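Local coordinates for protein class I SAM-dependent methyltransferase (Silicibacter pomeroyi DSS-3, PDB 3CVO) that is of unknown function but, as a Rossmann-fold class I methyltransferase-like protein, probably transfers methyl groups from S-adenosylmethionine to an unidentified acceptor, at residues A[33-38]-A[55-60]; A[122-127]-A[144-149]. All blocks are in the same frame, centred on the assembly; numbering follows the deposited sequence.

Contact 1: A[33-38]-A[55-60]; sequences VILEYG and TSVESD. With EDO (1,2-ethanediol), chain P; EDO (1,2-ethanediol), chain O.
Strand 33-37 and residues 55-58 of strand 53-58 run parallel, the axes of these short segments 4.6 Å apart and 12° from alignment. With the connecting helix 41-47 they form the first beta-alpha-beta unit of the Rossmann-like sheet. The ladder alternates as parallel pairing demands: Thr-55 N donates to Ile-34 O, Glu-36 N to Thr-55 O (2.7 Å), Val-57 N to Glu-36 O (2.8 Å), and Gly-38 N to Val-57 O. At Gly-38 the strand gives way to a loop, with phi 99°, where a beta carbon would press against the preceding carbonyl oxygen, so only glycine sits there comfortably.

Glu-36 and Ser-56 share one sheet face. With CG beside the backbone N (chi1 -50°) and the chain extended, the Glu-36 carboxylate brings OE1 to within 2.7 Å of Ser-56 OG, which donates to its anti lone pair. Thr-43 OG1 also bonds OE1, while Tyr-28 OH and Ser-42 OG hold OE2, so hydroxyls surround a buried group that is probably charged. An alanine here would remove the carboxylate that these four hydroxyls share and would probably loosen the link from the strands to helices 18-30 and 41-47.

Leu-35, Tyr-37, Thr-55 and Val-57 occupy the other face. The Tyr-37 ring lies alongside Val-57, CD1 to CB 4.0 Å, and its OH is bonded to Pro-111 O and Trp-115 NE1. Glu-58, at the strand end where relatives commonly carry an acidic residue for the cofactor ribose, bends at chi2; OE1 bonds Ser-39 OG, and OE2 accepts from Asp-60 N. At the opposite end of the ladder one water donates to Ile-34 O at 2.9 Å and lies 2.7 Å from Thr-55 OG1.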
ATOM      1  N   VAL A  33     -23.459  12.471  -8.028  1.00 19.76           N
ATOM      2  CA  VAL A  33     -22.900  11.195  -7.553  1.00 18.60           C
ATOM      3  C   VAL A  33     -22.258  11.427  -6.206  1.00 20.04           C
ATOM      4  O   VAL A  33     -21.418  12.296  -6.036  1.00 19.31           O
ATOM      5  CB  VAL A  33     -21.910  10.517  -8.594  1.00 20.35           C
ATOM      6  CG1 VAL A  33     -21.400   9.134  -8.096  1.00 18.17           C
ATOM      7  CG2 VAL A  33     -22.591  10.388  -9.954  1.00 16.74           C
ATOM      8  N   ILE A  34     -22.691  10.612  -5.241  1.00 18.38           N
ATOM      9  CA  ILE A  34     -22.256  10.736  -3.857  1.00 19.21           C
ATOM     10  C   ILE A  34     -21.642   9.424  -3.409  1.00 19.00           C
ATOM     11  O   ILE A  34     -22.225   8.395  -3.578  1.00 21.45           O
ATOM     12  CB  ILE A  34     -23.467  11.065  -2.883  1.00 18.54           C
ATOM     13  CG1 ILE A  34     -24.078  12.436  -3.195  1.00 19.51           C
ATOM     14  CG2 ILE A  34     -23.004  10.986  -1.389  1.00 19.07           C
ATOM     15  CD1 ILE A  34     -25.588  12.612  -2.782  1.00 14.77           C
ATOM     16  N   LEU A  35     -20.447   9.504  -2.847  1.00 19.88           N
ATOM     17  CA  LEU A  35     -19.804   8.341  -2.257  1.00 19.52           C
ATOM     18  C   LEU A  35     -19.612   8.618  -0.785  1.00 21.05           C
ATOM     19  O   LEU A  35     -19.080   9.658  -0.420  1.00 20.82           O
ATOM     20  CB  LEU A  35     -18.427   8.072  -2.941  1.00 18.67           C
ATOM     21  CG  LEU A  35     -17.446   7.168  -2.168  1.00 22.74           C
ATOM     22  CD1 LEU A  35     -18.120   5.776  -1.987  1.00 17.73           C
ATOM     23  CD2 LEU A  35     -16.056   7.061  -2.836  1.00 20.78           C
ATOM     24  N   GLU A  36     -20.075   7.692   0.047  1.00 20.32           N
ATOM     25  CA  GLU A  36     -19.890   7.787   1.474  1.00 21.03           C
ATOM     26  C   GLU A  36     -19.089   6.644   2.012  1.00 20.98           C
ATOM     27  O   GLU A  36     -19.200   5.482   1.591  1.00 19.37           O
ATOM     28  CB  GLU A  36     -21.243   7.814   2.216  1.00 21.65           C
ATOM     29  CG  GLU A  36     -22.272   8.773   1.767  1.00 23.71           C
ATOM     30  CD  GLU A  36     -23.494   8.713   2.664  1.00 23.24           C
ATOM     31  OE1 GLU A  36     -23.993   7.575   2.896  1.00 23.45           O
ATOM     32  OE2 GLU A  36     -23.944   9.791   3.165  1.00 22.82           O
ATOM     33  N   TYR A  37     -18.231   6.989   2.950  1.00 19.78           N
ATOM     34  CA  TYR A  37     -17.642   5.957   3.799  1.00 19.76           C
ATOM     35  C   TYR A  37     -18.283   6.084   5.172  1.00 21.42           C
ATOM     36  O   TYR A  37     -18.152   7.112   5.817  1.00 23.18           O
ATOM     37  CB  TYR A  37     -16.153   6.176   3.900  1.00 18.15           C
ATOM     38  CG  TYR A  37     -15.345   5.987   2.635  1.00 20.10           C
ATOM     39  CD1 TYR A  37     -14.894   4.748   2.261  1.00 19.14           C
ATOM     40  CD2 TYR A  37     -14.994   7.080   1.845  1.00 22.31           C
ATOM     41  CE1 TYR A  37     -14.084   4.572   1.125  1.00 18.25           C
ATOM     42  CE2 TYR A  37     -14.186   6.936   0.720  1.00 21.94           C
ATOM     43  CZ  TYR A  37     -13.731   5.667   0.364  1.00 19.36           C
ATOM     44  OH  TYR A  37     -12.877   5.449  -0.692  1.00 20.52           O
ATOM     45  N   GLY A  38     -19.001   5.055   5.590  1.00 19.61           N
ATOM     46  CA  GLY A  38     -19.893   5.156   6.731  1.00 21.53           C
ATOM     47  C   GLY A  38     -21.297   5.358   6.226  1.00 24.80           C
ATOM     48  O   GLY A  38     -21.512   6.077   5.262  1.00 32.23           O
ATOM     49  N   THR A  55     -23.566   5.662  -3.055  1.00 22.45           N
ATOM     50  CA  THR A  55     -22.873   4.458  -2.644  1.00 21.65           C
ATOM     51  C   THR A  55     -22.291   4.718  -1.280  1.00 19.26           C
ATOM     52  O   THR A  55     -21.671   5.751  -1.040  1.00 21.62           O
ATOM     53  CB  THR A  55     -21.728   4.013  -3.635  1.00 21.93           C
ATOM     54  OG1 THR A  55     -22.238   3.978  -4.966  1.00 22.14           O
ATOM     55  CG2 THR A  55     -21.198   2.622  -3.265  1.00 22.97           C
ATOM     56  N   SER A  56     -22.571   3.801  -0.373  1.00 18.32           N
ATOM     57  CA  SER A  56     -22.129   3.929   1.014  1.00 20.06           C
ATOM     58  C   SER A  56     -21.424   2.652   1.446  1.00 22.87           C
ATOM     59  O   SER A  56     -21.989   1.576   1.467  1.00 25.36           O
ATOM     60  CB  SER A  56     -23.322   4.201   1.942  1.00 21.27           C
ATOM     61  OG  SER A  56     -24.107   5.297   1.449  1.00 28.74           O
ATOM     62  N   VAL A  57     -20.154   2.816   1.769  1.00 23.10           N
ATOM     63  CA  VAL A  57     -19.283   1.731   2.193  1.00 21.23           C
ATOM     64  C   VAL A  57     -19.456   1.554   3.686  1.00 19.53           C
ATOM     65  O   VAL A  57     -19.375   2.481   4.483  1.00 24.58           O
ATOM     66  CB  VAL A  57     -17.759   2.052   1.833  1.00 21.67           C
ATOM     67  CG1 VAL A  57     -16.775   0.991   2.462  1.00 20.58           C
ATOM     68  CG2 VAL A  57     -17.591   2.223   0.315  1.00 22.35           C
ATOM     69  N   GLU A  58     -19.701   0.326   4.090  1.00 21.50           N
ATOM     70  CA  GLU A  58     -20.038   0.070   5.489  1.00 19.25           C
ATOM     71  C   GLU A  58     -19.381  -1.220   6.012  1.00 18.86           C
ATOM     72  O   GLU A  58     -19.526  -2.262   5.405  1.00 21.74           O
ATOM     73  CB  GLU A  58     -21.575  -0.059   5.597  1.00 19.64           C
ATOM     74  CG  GLU A  58     -22.127  -0.371   6.997  1.00 16.70           C
ATOM     75  CD  GLU A  58     -21.650   0.636   8.051  1.00 25.88           C
ATOM     76  OE1 GLU A  58     -21.923   1.832   7.858  1.00 24.57           O
ATOM     77  OE2 GLU A  58     -20.957   0.213   9.007  1.00 21.94           O
ATOM     78  N   SER A  59     -18.717  -1.119   7.165  1.00 19.59           N
ATOM     79  CA  SER A  59     -17.989  -2.254   7.755  1.00 18.00           C
ATOM     80  C   SER A  59     -18.855  -3.137   8.686  1.00 18.24           C
ATOM     81  O   SER A  59     -18.539  -4.309   8.893  1.00 20.42           O
ATOM     82  CB  SER A  59     -16.745  -1.756   8.541  1.00 18.08           C
ATOM     83  OG  SER A  59     -17.102  -0.800   9.519  1.00 21.19           O
ATOM     84  N   ASP A  60     -19.943  -2.581   9.218  1.00 17.88           N
ATOM     85  CA  ASP A  60     -20.813  -3.270  10.201  1.00 20.28           C
ATOM     86  C   ASP A  60     -21.926  -3.954   9.412  1.00 18.80           C
ATOM     87  O   ASP A  60     -22.840  -3.315   8.928  1.00 18.09           O
ATOM     88  CB  ASP A  60     -21.354  -2.256  11.218  1.00 21.50           C
ATOM     89  CG  ASP A  60     -22.227  -2.873  12.310  1.00 22.72           C
ATOM     90  OD1 ASP A  60     -22.872  -3.914  12.118  1.00 23.10           O
ATOM     91  OD2 ASP A  60     -22.284  -2.265  13.393  1.00 28.03           O
TER
HETATM   92  C1  EDO P 213     -25.813  -1.963  16.051  1.00 51.44           C
HETATM   93  O1  EDO P 213     -26.521  -0.845  15.509  1.00 49.05           O
HETATM   94  C2  EDO P 213     -24.524  -2.157  15.270  1.00 48.23           C
HETATM   95  O2  EDO P 213     -24.539  -3.443  14.637  1.00 45.68           O
HETATM   96  C1  EDO O 212     -21.908   1.322  -8.363  1.00 46.90           C
HETATM   97  O1  EDO O 212     -21.836   2.760  -8.504  1.00 35.68           O
HETATM   98  C2  EDO O 212     -21.982   0.922  -6.885  1.00 47.58           C
HETATM   99  O2  EDO O 212     -22.956   1.736  -6.204  1.00 38.61           O
HETATM  100  O   HOH W   1     -21.790   6.503  -5.793  1.00 21.22           O

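Contact 2: A[122-127]-A[144-149]; sequences HPDVVL and ITRPVT. With EDO (1,2-ethanediol), chain J.
Asp-124 OD1 is gripped by two nitrogens of one guanidinium, a salt bridge in which Arg-146 approaches end-on. NH1, at 3.0 Å from Asp-124 OD1, meets it nearly along the C-O axis, whereas NH2, at 2.9 Å from the same oxygen, comes from above the carboxylate plane. The second oxygen, OD2, accepts from the backbone N of Glu-32 and of Val-33.

An extended chain from CG to NE carries Arg-146 across His-122, with ring and guanidinium planes 30° apart. Arg-146 CG makes a CH-pi contact over the ring, and His-122 ND1 lies over the guanidinium centre. The imidazole is fixed by both nitrogens: ND1 donates to Pro-123 O at 2.7 Å, which leaves NE2 to accept, in the ring plane, from Thr-145 N at 3.0 Å. Such a pattern fits a neutral histidine, which an arginine face should tolerate well. Val-148 CG1 meets the ring at its edge, in plane, 3.6 Å from His-122 CE1; a branched apolar side chain suits this buried spot.

Beyond, the strands pair in parallel: Thr-149 N donates to Asp-124 O at 3.2 Å, and Val-126 N to Thr-149 O at 2.8 Å. The contact thus joins strands 125-128 and 148-152 of a beta-alpha-beta unit: Val-126 and Val-148 touch Thr-140 of the connecting helix 133-143, while Val-125 packs on helix 18-30.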
ATOM      1  N   HIS A 122     -17.955   8.128 -11.191  1.00 23.10           N
ATOM      2  CA  HIS A 122     -17.060   9.083 -10.536  1.00 18.53           C
ATOM      3  C   HIS A 122     -17.870  10.012  -9.626  1.00 23.04           C
ATOM      4  O   HIS A 122     -18.828  10.653 -10.053  1.00 22.72           O
ATOM      5  CB  HIS A 122     -16.276   9.945 -11.551  1.00 20.13           C
ATOM      6  CG  HIS A 122     -15.086  10.637 -10.971  1.00 21.03           C
ATOM      7  ND1 HIS A 122     -15.177  11.611  -9.995  1.00 23.53           N
ATOM      8  CD2 HIS A 122     -13.769  10.529 -11.273  1.00 21.67           C
ATOM      9  CE1 HIS A 122     -13.959  12.044  -9.700  1.00 23.77           C
ATOM     10  NE2 HIS A 122     -13.090  11.391 -10.450  1.00 19.38           N
ATOM     11  N   PRO A 123     -17.461  10.109  -8.367  1.00 20.16           N
ATOM     12  CA  PRO A 123     -18.200  10.959  -7.428  1.00 20.71           C
ATOM     13  C   PRO A 123     -17.970  12.407  -7.693  1.00 22.10           C
ATOM     14  O   PRO A 123     -16.965  12.798  -8.317  1.00 18.84           O
ATOM     15  CB  PRO A 123     -17.626  10.588  -6.048  1.00 24.04           C
ATOM     16  CG  PRO A 123     -16.717   9.494  -6.249  1.00 23.71           C
ATOM     17  CD  PRO A 123     -16.461   9.262  -7.709  1.00 25.75           C
ATOM     18  N   ASP A 124     -18.942  13.178  -7.231  1.00 20.90           N
ATOM     19  CA  ASP A 124     -18.858  14.634  -7.171  1.00 21.30           C
ATOM     20  C   ASP A 124     -18.530  15.079  -5.767  1.00 21.36           C
ATOM     21  O   ASP A 124     -17.843  16.060  -5.571  1.00 19.88           O
ATOM     22  CB  ASP A 124     -20.176  15.229  -7.590  1.00 23.88           C
ATOM     23  CG  ASP A 124     -20.531  14.877  -9.027  1.00 26.44           C
ATOM     24  OD1 ASP A 124     -19.638  15.031  -9.878  1.00 25.17           O
ATOM     25  OD2 ASP A 124     -21.673  14.445  -9.295  1.00 26.49           O
ATOM     26  N   VAL A 125     -19.055  14.333  -4.799  1.00 22.28           N
ATOM     27  CA  VAL A 125     -18.765  14.546  -3.371  1.00 18.68           C
ATOM     28  C   VAL A 125     -18.443  13.230  -2.705  1.00 18.95           C
ATOM     29  O   VAL A 125     -19.004  12.193  -3.015  1.00 18.73           O
ATOM     30  CB  VAL A 125     -19.948  15.270  -2.613  1.00 22.10           C
ATOM     31  CG1 VAL A 125     -21.170  14.361  -2.507  1.00 24.18           C
ATOM     32  CG2 VAL A 125     -19.508  15.692  -1.227  1.00 18.58           C
ATOM     33  N   VAL A 126     -17.460  13.284  -1.815  1.00 19.31           N
ATOM     34  CA  VAL A 126     -17.101  12.146  -0.953  1.00 21.50           C
ATOM     35  C   VAL A 126     -17.216  12.547   0.498  1.00 21.64           C
ATOM     36  O   VAL A 126     -16.690  13.580   0.955  1.00 20.98           O
ATOM     37  CB  VAL A 126     -15.652  11.627  -1.215  1.00 23.00           C
ATOM     38  CG1 VAL A 126     -15.254  10.460  -0.242  1.00 16.52           C
ATOM     39  CG2 VAL A 126     -15.504  11.220  -2.695  1.00 20.68           C
ATOM     40  N   LEU A 127     -17.908  11.702   1.236  1.00 21.85           N
ATOM     41  CA  LEU A 127     -17.985  11.863   2.686  1.00 21.88           C
ATOM     42  C   LEU A 127     -17.170  10.802   3.412  1.00 21.12           C
ATOM     43  O   LEU A 127     -17.345   9.621   3.203  1.00 20.80           O
ATOM     44  CB  LEU A 127     -19.438  11.742   3.159  1.00 22.10           C
ATOM     45  CG  LEU A 127     -19.622  11.735   4.685  1.00 19.89           C
ATOM     46  CD1 LEU A 127     -19.186  13.097   5.310  1.00 23.15           C
ATOM     47  CD2 LEU A 127     -21.066  11.375   5.110  1.00 19.97           C
ATOM     48  N   ILE A 144      -9.213   9.685  -7.888  1.00 18.42           N
ATOM     49  CA  ILE A 144     -10.078  10.579  -8.675  1.00 18.14           C
ATOM     50  C   ILE A 144      -9.340  10.972  -9.947  1.00 18.84           C
ATOM     51  O   ILE A 144      -8.105  10.958  -9.983  1.00 20.22           O
ATOM     52  CB  ILE A 144     -10.534  11.842  -7.905  1.00 17.77           C
ATOM     53  CG1 ILE A 144      -9.348  12.691  -7.383  1.00 22.73           C
ATOM     54  CG2 ILE A 144     -11.537  11.503  -6.730  1.00 18.39           C
ATOM     55  CD1 ILE A 144      -9.737  14.044  -6.797  1.00 21.06           C
ATOM     56  N   THR A 145     -10.117  11.275 -10.985  1.00 18.89           N
ATOM     57  CA  THR A 145      -9.609  11.775 -12.270  1.00 20.72           C
ATOM     58  C   THR A 145     -10.082  13.162 -12.627  1.00 20.44           C
ATOM     59  O   THR A 145      -9.612  13.743 -13.593  1.00 21.44           O
ATOM     60  CB  THR A 145      -9.891  10.786 -13.426  1.00 23.45           C
ATOM     61  OG1 THR A 145     -11.301  10.495 -13.491  1.00 23.05           O
ATOM     62  CG2 THR A 145      -9.097   9.474 -13.191  1.00 26.57           C
ATOM     63  N   ARG A 146     -10.967  13.701 -11.806  1.00 21.65           N
ATOM     64  CA  ARG A 146     -11.365  15.121 -11.838  1.00 22.66           C
ATOM     65  C   ARG A 146     -11.643  15.603 -10.382  1.00 21.83           C
ATOM     66  O   ARG A 146     -11.787  14.777  -9.470  1.00 21.49           O
ATOM     67  CB  ARG A 146     -12.595  15.280 -12.737  1.00 21.94           C
ATOM     68  CG  ARG A 146     -13.820  14.545 -12.262  1.00 27.00           C
ATOM     69  CD  ARG A 146     -15.014  14.851 -13.202  1.00 29.14           C
ATOM     70  NE  ARG A 146     -16.176  14.016 -12.880  1.00 25.54           N
ATOM     71  CZ  ARG A 146     -17.018  14.253 -11.880  1.00 26.02           C
ATOM     72  NH1 ARG A 146     -16.865  15.299 -11.084  1.00 27.36           N
ATOM     73  NH2 ARG A 146     -18.018  13.438 -11.682  1.00 25.85           N
ATOM     74  N   PRO A 147     -11.670  16.922 -10.151  1.00 18.13           N
ATOM     75  CA  PRO A 147     -11.826  17.437  -8.795  1.00 20.28           C
ATOM     76  C   PRO A 147     -13.127  17.025  -8.153  1.00 21.54           C
ATOM     77  O   PRO A 147     -14.154  16.875  -8.820  1.00 18.87           O
ATOM     78  CB  PRO A 147     -11.796  18.950  -8.974  1.00 22.75           C
ATOM     79  CG  PRO A 147     -11.010  19.141 -10.193  1.00 21.06           C
ATOM     80  CD  PRO A 147     -11.380  18.006 -11.105  1.00 23.52           C
ATOM     81  N   VAL A 148     -13.031  16.806  -6.854  1.00 20.31           N
ATOM     82  CA  VAL A 148     -14.197  16.567  -5.985  1.00 20.16           C
ATOM     83  C   VAL A 148     -14.175  17.405  -4.710  1.00 23.10           C
ATOM     84  O   VAL A 148     -13.146  17.986  -4.302  1.00 23.34           O
ATOM     85  CB  VAL A 148     -14.355  15.079  -5.621  1.00 19.97           C
ATOM     86  CG1 VAL A 148     -14.364  14.214  -6.871  1.00 22.65           C
ATOM     87  CG2 VAL A 148     -13.278  14.613  -4.647  1.00 17.64           C
ATOM     88  N   THR A 149     -15.355  17.505  -4.105  1.00 21.35           N
ATOM     89  CA  THR A 149     -15.471  17.940  -2.718  1.00 22.35           C
ATOM     90  C   THR A 149     -15.409  16.730  -1.831  1.00 21.28           C
ATOM     91  O   THR A 149     -16.070  15.722  -2.072  1.00 21.65           O
ATOM     92  CB  THR A 149     -16.801  18.680  -2.452  1.00 24.41           C
ATOM     93  OG1 THR A 149     -16.826  19.847  -3.255  1.00 24.35           O
ATOM     94  CG2 THR A 149     -16.949  19.064  -0.962  1.00 19.47           C
TER
HETATM   95  C1  EDO J 207     -18.577   8.834 -14.604  1.00 51.74           C
HETATM   96  O1  EDO J 207     -17.633   7.773 -14.364  1.00 50.39           O
HETATM   97  C2  EDO J 207     -19.966   8.265 -14.869  1.00 47.56           C
HETATM   98  O2  EDO J 207     -20.946   9.159 -14.313  1.00 52.21           O
HETATM   99  O   HOH W   2     -20.065  10.971 -12.210  1.00 28.76           O

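In the fold
From the N terminus, helix 18-30 leads into strand 33-37, and contact 1 closes the short loop through helix 41-47 back to strand 53-58. The chain then passes helix 61-73 and strand 81-86, outermost on that side within the chain, before returning along strand 125-128, on the other side of strand 33-37. Contact 2 closes the next loop, through helix 133-143 to strand 148-152. The two loops follow in series, neither nested nor crossed, yet they meet at the middle of the sheet. Leu-127 probably hydrogen-bonds both Leu-35 and Tyr-37 through the backbone, and Ile-34 packs on Val-125. Four adjacent parallel strands, 53-58, 33-37, 125-128 and 148-152, are thereby joined.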